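Local coordinates for putative TOXIN related protein (Parabacteroides distasonis ATCC 8503, PDB 3K0Y), which is of unknown function, a putative toxin-related protein with a NigD-like N-terminal OB domain and a C-terminal beta-sandwich domain, at residues Asn57-Ala62 and His74-Asn79; Asn97-Tyr101 and Phe135-Ile139; Asp146-Leu150 and Leu173-Thr179. One frame throughout, in Å; residues are numbered along the deposited sequence.

Contact 1: residues Asn57-Ala62 and His74-Asn79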
# COMPACT_ATOMS: atom_id res chain seq x y z
N ASN A 57 11.75 1.00 -11.94
CA ASN A 57 12.84 1.81 -12.44
C ASN A 57 12.64 1.87 -13.96
O ASN A 57 12.66 0.84 -14.63
CB ASN A 57 14.17 1.16 -12.10
CG ASN A 57 15.41 2.02 -12.52
OD1 ASN A 57 15.38 2.79 -13.49
ND2 ASN A 57 16.49 1.86 -11.78
N PHE A 58 12.35 3.06 -14.47
CA PHE A 58 11.99 3.22 -15.87
C PHE A 58 12.66 4.46 -16.50
O PHE A 58 13.05 5.41 -15.81
CB PHE A 58 10.46 3.26 -16.05
CG PHE A 58 9.79 4.44 -15.39
CD1 PHE A 58 9.41 4.40 -14.06
CD2 PHE A 58 9.54 5.62 -16.11
CE1 PHE A 58 8.81 5.49 -13.45
CE2 PHE A 58 8.92 6.71 -15.50
CZ PHE A 58 8.55 6.63 -14.16
N THR A 59 12.79 4.41 -17.82
CA THR A 59 13.35 5.49 -18.63
C THR A 59 12.28 5.89 -19.64
O THR A 59 11.75 5.04 -20.36
CB THR A 59 14.59 5.00 -19.36
OG1 THR A 59 15.57 4.57 -18.41
CG2 THR A 59 15.19 6.12 -20.27
N ILE A 60 11.97 7.18 -19.69
CA ILE A 60 10.96 7.70 -20.61
C ILE A 60 11.52 7.70 -22.03
O ILE A 60 12.61 8.20 -22.24
CB ILE A 60 10.59 9.14 -20.22
CG1 ILE A 60 9.78 9.15 -18.91
CG2 ILE A 60 9.86 9.84 -21.39
CD1 ILE A 60 8.26 9.20 -19.08
N LEU A 61 10.78 7.16 -22.99
CA LEU A 61 11.23 7.06 -24.38
C LEU A 61 10.59 8.11 -25.29
O LEU A 61 11.19 8.51 -26.30
CB LEU A 61 10.94 5.67 -24.94
CG LEU A 61 11.61 4.47 -24.24
CD1 LEU A 61 11.29 3.17 -24.98
CD2 LEU A 61 13.12 4.68 -24.12
N ALA A 62 9.37 8.52 -24.95
CA ALA A 62 8.64 9.50 -25.75
C ALA A 62 7.39 9.94 -25.00
O ALA A 62 6.65 9.10 -24.48
CB ALA A 62 8.30 8.93 -27.14
N HIS A 74 2.55 7.80 -21.73
CA HIS A 74 3.91 7.83 -22.27
C HIS A 74 4.44 6.43 -22.53
O HIS A 74 3.95 5.47 -21.95
CB HIS A 74 4.82 8.56 -21.30
CG HIS A 74 4.18 9.76 -20.68
ND1 HIS A 74 3.49 9.69 -19.48
CD2 HIS A 74 4.05 11.03 -21.12
CE1 HIS A 74 3.00 10.89 -19.20
NE2 HIS A 74 3.33 11.72 -20.18
N TYR A 75 5.43 6.34 -23.42
CA TYR A 75 6.13 5.09 -23.69
C TYR A 75 7.36 5.00 -22.80
O TYR A 75 8.06 5.99 -22.61
CB TYR A 75 6.56 5.01 -25.16
CG TYR A 75 5.42 4.83 -26.15
CD1 TYR A 75 4.88 3.57 -26.40
CD2 TYR A 75 4.91 5.92 -26.85
CE1 TYR A 75 3.85 3.40 -27.31
CE2 TYR A 75 3.87 5.76 -27.77
CZ TYR A 75 3.34 4.49 -27.99
OH TYR A 75 2.32 4.32 -28.89
N ILE A 76 7.64 3.82 -22.26
CA ILE A 76 8.81 3.64 -21.39
C ILE A 76 9.60 2.39 -21.67
O ILE A 76 9.14 1.48 -22.36
CB ILE A 76 8.44 3.69 -19.87
CG1 ILE A 76 7.66 2.43 -19.43
CG2 ILE A 76 7.67 4.99 -19.56
CD1 ILE A 76 7.46 2.29 -17.88
N LYS A 77 10.84 2.38 -21.17
CA LYS A 77 11.58 1.15 -20.95
C LYS A 77 11.53 0.83 -19.45
O LYS A 77 11.95 1.64 -18.61
CB LYS A 77 13.02 1.28 -21.37
CG LYS A 77 13.86 0.04 -21.10
CD LYS A 77 15.26 0.21 -21.66
CE LYS A 77 16.20 -0.83 -21.10
NZ LYS A 77 15.97 -2.17 -21.67
N VAL A 78 11.00 -0.34 -19.12
CA VAL A 78 11.08 -0.88 -17.79
C VAL A 78 12.51 -1.37 -17.59
O VAL A 78 12.93 -2.30 -18.24
CB VAL A 78 10.07 -2.04 -17.60
CG1 VAL A 78 10.27 -2.76 -16.26
CG2 VAL A 78 8.63 -1.50 -17.73
N ASN A 79 13.27 -0.72 -16.74
CA ASN A 79 14.62 -1.18 -16.43
C ASN A 79 14.59 -2.26 -15.37
O ASN A 79 15.33 -3.24 -15.47
CB ASN A 79 15.50 -0.03 -15.96
CG ASN A 79 15.56 1.12 -16.99
OD1 ASN A 79 15.75 0.89 -18.19
ND2 ASN A 79 15.36 2.34 -16.52

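Contact 2: residues Asn97-Tyr101 and Phe135-Ile139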
# COMPACT_ATOMS: atom_id res chain seq x y z
N ASN A 97 -7.46 -9.75 17.59
CA ASN A 97 -6.63 -8.92 16.71
C ASN A 97 -5.18 -8.83 17.13
O ASN A 97 -4.31 -8.99 16.29
CB ASN A 97 -7.19 -7.49 16.58
CG ASN A 97 -8.33 -7.42 15.58
OD1 ASN A 97 -8.56 -8.37 14.79
ND2 ASN A 97 -9.03 -6.30 15.59
N ASP A 98 -4.91 -8.56 18.39
CA ASP A 98 -3.54 -8.45 18.86
C ASP A 98 -2.78 -9.72 18.64
O ASP A 98 -1.66 -9.66 18.17
CB ASP A 98 -3.46 -8.12 20.33
CG ASP A 98 -3.73 -6.67 20.61
OD1 ASP A 98 -3.74 -5.86 19.65
OD2 ASP A 98 -3.94 -6.34 21.77
N SER A 99 -3.41 -10.85 18.97
CA SER A 99 -2.80 -12.15 18.84
C SER A 99 -2.58 -12.60 17.40
O SER A 99 -1.57 -13.21 17.11
CB SER A 99 -3.65 -13.21 19.55
OG SER A 99 -3.09 -14.45 19.22
N ILE A 100 -3.54 -12.35 16.51
CA ILE A 100 -3.42 -12.76 15.14
C ILE A 100 -2.57 -11.73 14.35
O ILE A 100 -1.63 -12.12 13.63
CB ILE A 100 -4.78 -12.94 14.50
CG1 ILE A 100 -5.46 -14.23 15.02
CG2 ILE A 100 -4.66 -12.99 12.96
CD1 ILE A 100 -7.01 -14.15 15.02
N TYR A 101 -2.87 -10.44 14.51
CA TYR A 101 -2.27 -9.44 13.68
C TYR A 101 -1.00 -8.83 14.24
O TYR A 101 -0.24 -8.25 13.48
CB TYR A 101 -3.27 -8.36 13.29
CG TYR A 101 -4.36 -8.90 12.43
CD1 TYR A 101 -4.07 -9.48 11.21
CD2 TYR A 101 -5.70 -8.84 12.82
CE1 TYR A 101 -5.04 -9.95 10.40
CE2 TYR A 101 -6.71 -9.31 12.00
CZ TYR A 101 -6.37 -9.88 10.80
OH TYR A 101 -7.32 -10.37 9.95
N PHE A 135 3.98 -10.87 9.34
CA PHE A 135 2.62 -10.74 8.81
C PHE A 135 2.24 -9.26 8.89
O PHE A 135 2.28 -8.70 9.96
CB PHE A 135 1.70 -11.54 9.72
CG PHE A 135 0.34 -11.86 9.17
CD1 PHE A 135 0.11 -12.04 7.81
CD2 PHE A 135 -0.68 -12.14 10.06
CE1 PHE A 135 -1.14 -12.43 7.32
CE2 PHE A 135 -1.96 -12.53 9.61
CZ PHE A 135 -2.18 -12.69 8.22
N ILE A 136 1.84 -8.68 7.76
CA ILE A 136 1.65 -7.24 7.57
C ILE A 136 0.19 -7.05 7.16
O ILE A 136 -0.25 -7.64 6.17
CB ILE A 136 2.53 -6.68 6.40
CG1 ILE A 136 4.00 -7.05 6.57
CG2 ILE A 136 2.49 -5.18 6.32
CD1 ILE A 136 4.61 -6.48 7.89
N ASN A 137 -0.56 -6.26 7.92
CA ASN A 137 -1.98 -6.07 7.60
C ASN A 137 -2.53 -4.68 7.91
O ASN A 137 -1.98 -3.94 8.70
CB ASN A 137 -2.83 -7.07 8.37
CG ASN A 137 -2.71 -8.47 7.84
OD1 ASN A 137 -3.29 -8.80 6.82
ND2 ASN A 137 -1.92 -9.29 8.53
N LEU A 138 -3.66 -4.39 7.32
CA LEU A 138 -4.42 -3.18 7.61
C LEU A 138 -5.83 -3.65 7.94
O LEU A 138 -6.43 -4.38 7.14
CB LEU A 138 -4.45 -2.30 6.38
CG LEU A 138 -5.03 -0.90 6.58
CD1 LEU A 138 -4.06 -0.06 7.38
CD2 LEU A 138 -5.33 -0.27 5.20
N ILE A 139 -6.34 -3.26 9.11
CA ILE A 139 -7.66 -3.68 9.56
C ILE A 139 -8.52 -2.53 10.03
O ILE A 139 -8.02 -1.43 10.34
CB ILE A 139 -7.59 -4.68 10.68
CG1 ILE A 139 -7.08 -4.04 11.98
CG2 ILE A 139 -6.72 -5.88 10.24
CD1 ILE A 139 -7.10 -5.03 13.18
O HOH W 1 -0.40 -8.29 10.84

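Contact 3: residues Asp146-Leu150 and Leu173-Thr179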
# COMPACT_ATOMS: atom_id res chain seq x y z
N ASP A 146 -16.92 3.57 12.57
CA ASP A 146 -15.68 4.33 12.37
C ASP A 146 -15.00 3.74 11.14
O ASP A 146 -13.88 3.26 11.22
CB ASP A 146 -14.83 4.20 13.64
CG ASP A 146 -13.72 5.29 13.75
OD1 ASP A 146 -13.54 6.17 12.82
OD2 ASP A 146 -12.99 5.23 14.81
N PRO A 147 -15.69 3.77 9.98
CA PRO A 147 -15.16 3.04 8.81
C PRO A 147 -13.80 3.56 8.28
O PRO A 147 -12.99 2.78 7.75
CB PRO A 147 -16.27 3.20 7.76
CG PRO A 147 -17.07 4.36 8.21
CD PRO A 147 -16.94 4.48 9.68
N TYR A 148 -13.51 4.83 8.52
CA TYR A 148 -12.30 5.48 8.01
C TYR A 148 -11.18 5.54 9.01
O TYR A 148 -10.25 6.32 8.83
CB TYR A 148 -12.64 6.87 7.50
CG TYR A 148 -13.66 6.82 6.42
CD1 TYR A 148 -13.36 6.22 5.21
CD2 TYR A 148 -14.95 7.32 6.61
CE1 TYR A 148 -14.30 6.15 4.19
CE2 TYR A 148 -15.91 7.27 5.58
CZ TYR A 148 -15.57 6.68 4.38
OH TYR A 148 -16.45 6.59 3.34
N THR A 149 -11.27 4.72 10.06
CA THR A 149 -10.22 4.60 11.06
C THR A 149 -9.67 3.17 10.86
O THR A 149 -10.40 2.16 10.98
CB THR A 149 -10.69 4.81 12.54
OG1 THR A 149 -11.19 6.14 12.75
CG2 THR A 149 -9.53 4.56 13.53
N LEU A 150 -8.37 3.10 10.56
CA LEU A 150 -7.68 1.85 10.28
C LEU A 150 -6.51 1.63 11.21
O LEU A 150 -6.02 2.59 11.83
CB LEU A 150 -7.24 1.82 8.84
CG LEU A 150 -8.30 2.12 7.78
CD1 LEU A 150 -7.60 2.51 6.45
CD2 LEU A 150 -9.16 0.91 7.55
N LEU A 173 -7.74 0.12 -0.97
CA LEU A 173 -8.79 0.76 -0.15
C LEU A 173 -10.17 0.69 -0.75
O LEU A 173 -11.10 1.33 -0.25
CB LEU A 173 -8.45 2.23 0.11
CG LEU A 173 -7.13 2.45 0.84
CD1 LEU A 173 -6.81 3.94 1.01
CD2 LEU A 173 -7.16 1.75 2.16
N SER A 174 -10.34 -0.07 -1.80
CA SER A 174 -11.57 -0.02 -2.55
C SER A 174 -12.77 -0.59 -1.76
O SER A 174 -13.88 -0.39 -2.17
CB SER A 174 -11.40 -0.74 -3.90
OG SER A 174 -11.27 -2.13 -3.70
N SER A 175 -12.51 -1.29 -0.65
CA SER A 175 -13.52 -1.85 0.23
C SER A 175 -13.99 -0.85 1.28
O SER A 175 -14.86 -1.19 2.08
CB SER A 175 -12.94 -3.09 0.97
OG SER A 175 -11.95 -2.69 1.93
N LEU A 176 -13.43 0.36 1.33
CA LEU A 176 -13.94 1.38 2.24
C LEU A 176 -15.27 1.90 1.67
O LEU A 176 -15.45 1.88 0.46
CB LEU A 176 -12.98 2.54 2.42
CG LEU A 176 -11.66 2.22 3.16
CD1 LEU A 176 -10.78 3.48 3.13
CD2 LEU A 176 -11.89 1.68 4.57
N PRO A 177 -16.19 2.35 2.55
CA PRO A 177 -17.45 2.85 1.99
C PRO A 177 -17.23 4.02 1.05
O PRO A 177 -16.31 4.85 1.24
CB PRO A 177 -18.30 3.22 3.23
CG PRO A 177 -17.54 2.72 4.47
CD PRO A 177 -16.07 2.56 4.00
N ASP A 178 -18.07 4.08 0.02
CA ASP A 178 -17.96 5.14 -0.99
C ASP A 178 -18.09 6.48 -0.28
O ASP A 178 -18.95 6.65 0.54
CB ASP A 178 -19.01 5.00 -2.08
CG ASP A 178 -18.62 5.76 -3.35
OD1 ASP A 178 -18.32 6.98 -3.27
OD2 ASP A 178 -18.58 5.14 -4.43
N THR A 179 -17.19 7.41 -0.57
CA THR A 179 -17.27 8.73 0.04
C THR A 179 -18.17 9.61 -0.81
O THR A 179 -18.29 10.79 -0.53
CB THR A 179 -15.90 9.42 0.15
OG1 THR A 179 -15.46 9.79 -1.16
CG2 THR A 179 -14.89 8.53 0.83

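Contact 1: residues Asn57-Ala62 and His74-Asn79
Backbone hydrogen bonds carry most of the pairing between Asn57-Ala62 and His74-Asn79. Thr59 and Lys77 form a hydrogen-bonded antiparallel pair, with Thr59 N to Lys77 O at 3.0 Å and Lys77 N to Thr59 O at 2.9 Å. Phe58-Val78 and Ile60-Ile76 are the non-hydrogen-bonded pairs flanking it. Asn79 N adds a bond to Asn57 O (2.7 Å). Toward the other end the register slips by one residue: Leu61 N reaches Tyr75 O at 3.0 Å while Tyr75 N returns to Ala62 O at 3.2 Å. The extra residue is a beta bulge, and Leu61 accommodates it with a near-helical psi of -29°.

The two strands are the arms of a beta hairpin in the strongly curved sheet expected of an OB fold; the axes of the two short segments, 4.6 Å apart at closest, run at 144° to each other, antiparallel but clearly twisted. Strands 11-22 and 35-38 flank the pair.

Side-chain polar bonds gather on Asn79, whose ND2 donates both to Thr59 OG1 (2.9 Å) and to Asn57 OD1 (3.1 Å), tying two residues of the opposite strand to one amide. Lys77, by contrast, sends its amine to Asn42.

The closer apolar contacts, from Phe58 and Ile60 to Ile76, lie on the face these share with Val78. Phe58 CB meets Ile76 CD1 at 3.6 Å, and Ile60 CD1 lies 4.3 Å from Ile76 CG2. There the Phe58 ring meets Trp12, and Ile76 touches Leu28 and Leu36.

Contact 2: residues Asn97-Tyr101 and Phe135-Ile139
This is a helix-on-sheet contact: the single turn of helix 97-101 packs against strand 135-139, an outermost strand of the four-stranded sheet in the C-terminal beta-sandwich domain. Strand alternation decides who takes part. Phe135, Asn137 and Ile139 direct their CA-to-CB bonds toward the helix, whereas Ile136 and Leu138 point away, to Phe171 and other residues of the facing sheet.

Tyr101 is the main helical partner. Ile139 CG2 sits over one face of its ring, 4.0 Å from the centroid and 16° off the normal, a CH-pi contact. At the ring edge Tyr101 CD1 comes within 3.4 Å of Asn137 ND2, and the same CD1 lies 4.0 Å from Phe135 CE2. Phe135 also receives Ile100, with Ile100 CG2 to Phe135 CE2 at 4.3 Å. At the start of the turn, Asn97 ND2 approaches Ile139 CD1 at 3.3 Å, although this amide is hydrogen-bonded to Asn92. Beyond the segments, the hydroxyl of Tyr101 binds the backbone of Lys91, and Asp98 forms a salt bridge with Arg153.

Polar linkage between helix and strand runs through a bridging water. It donates to Tyr101 O (2.6 Å) and Phe135 O (2.9 Å) and accepts from Asn137 ND2 (2.9 Å). With axes 10.1 Å apart, side chains and this solvent molecule bridge the gap: the water satisfies carbonyls that cannot bond one another, while ring and methyl packing supplies the direct contact.

Contact 3: residues Asp146-Leu150 and Leu173-Thr179
Tyr148 shows how a side chain can cross a gap that its CA-to-CB bond does not face. That bond points sideways, yet with chi1 at -59° (m) the ring extends to Leu173-Thr179, and the hydroxyl donates a hydrogen bond to Pro177 O at 2.7 Å. Along the way Tyr148 CE1 passes 4.2 Å from Leu176 CB and 4.0 Å from Pro177 CD, and Tyr148 OH lies 3.5 Å from Thr179 CG2. The accepting carbonyl is presented by an extended run, Leu176 to Asp178, whose phi/psi values fall in the polyproline region. The hydroxyl of Thr179 itself bonds Glu182 O.

Both segments contain a type I beta turn. That of Asp146-Thr149, closed by Thr149 N to Asp146 O at 3.2 Å, leads into strand 149-155 of the C-terminal beta sandwich and has Pro147 at its second position, where a phi of -63° suits proline. The turn of Leu173-Leu176, closed by Leu176 N to Leu173 O at 3.0 Å, begins the connection from strand 163-172 to strand 184-192, so the contact packs one inter-sheet loop against the turn that leads into strand 149-155 and the first residues of that strand.

Leu150, Leu173 and Leu176 all adopt mt, and their ends converge. Leu150 CD2 meets Leu176 CD2 at 4.1 Å, and Leu150 CD1 meets Leu173 CD2 at 4.4 Å; Leu186 and Tyr203 also touch this cluster. Beside it the two proline rings meet, with 3.6 Å between Pro147 CB and Pro177 CG.

In the fold
Contact 1 stands apart, its centre about 37 Å and 34 Å from the centres of contacts 2 and 3, in the OB domain across the chain's centre. There, partly buried neighbouring strands can bond backbone to backbone. Contacts 2 and 3 are more buried and belong to the beta sandwich, where a helix meets a strand in one and a loop meets the turn leading into a strand in the other; side chains do most of the joining, helped by a water or a tyrosine hydroxyl. Strand 135-139, neighbour of 149-155, serves both: it presents Phe135, Asn137 and Ile139 to the helix, while Leu138, on its other face, touches Leu150 and Leu173.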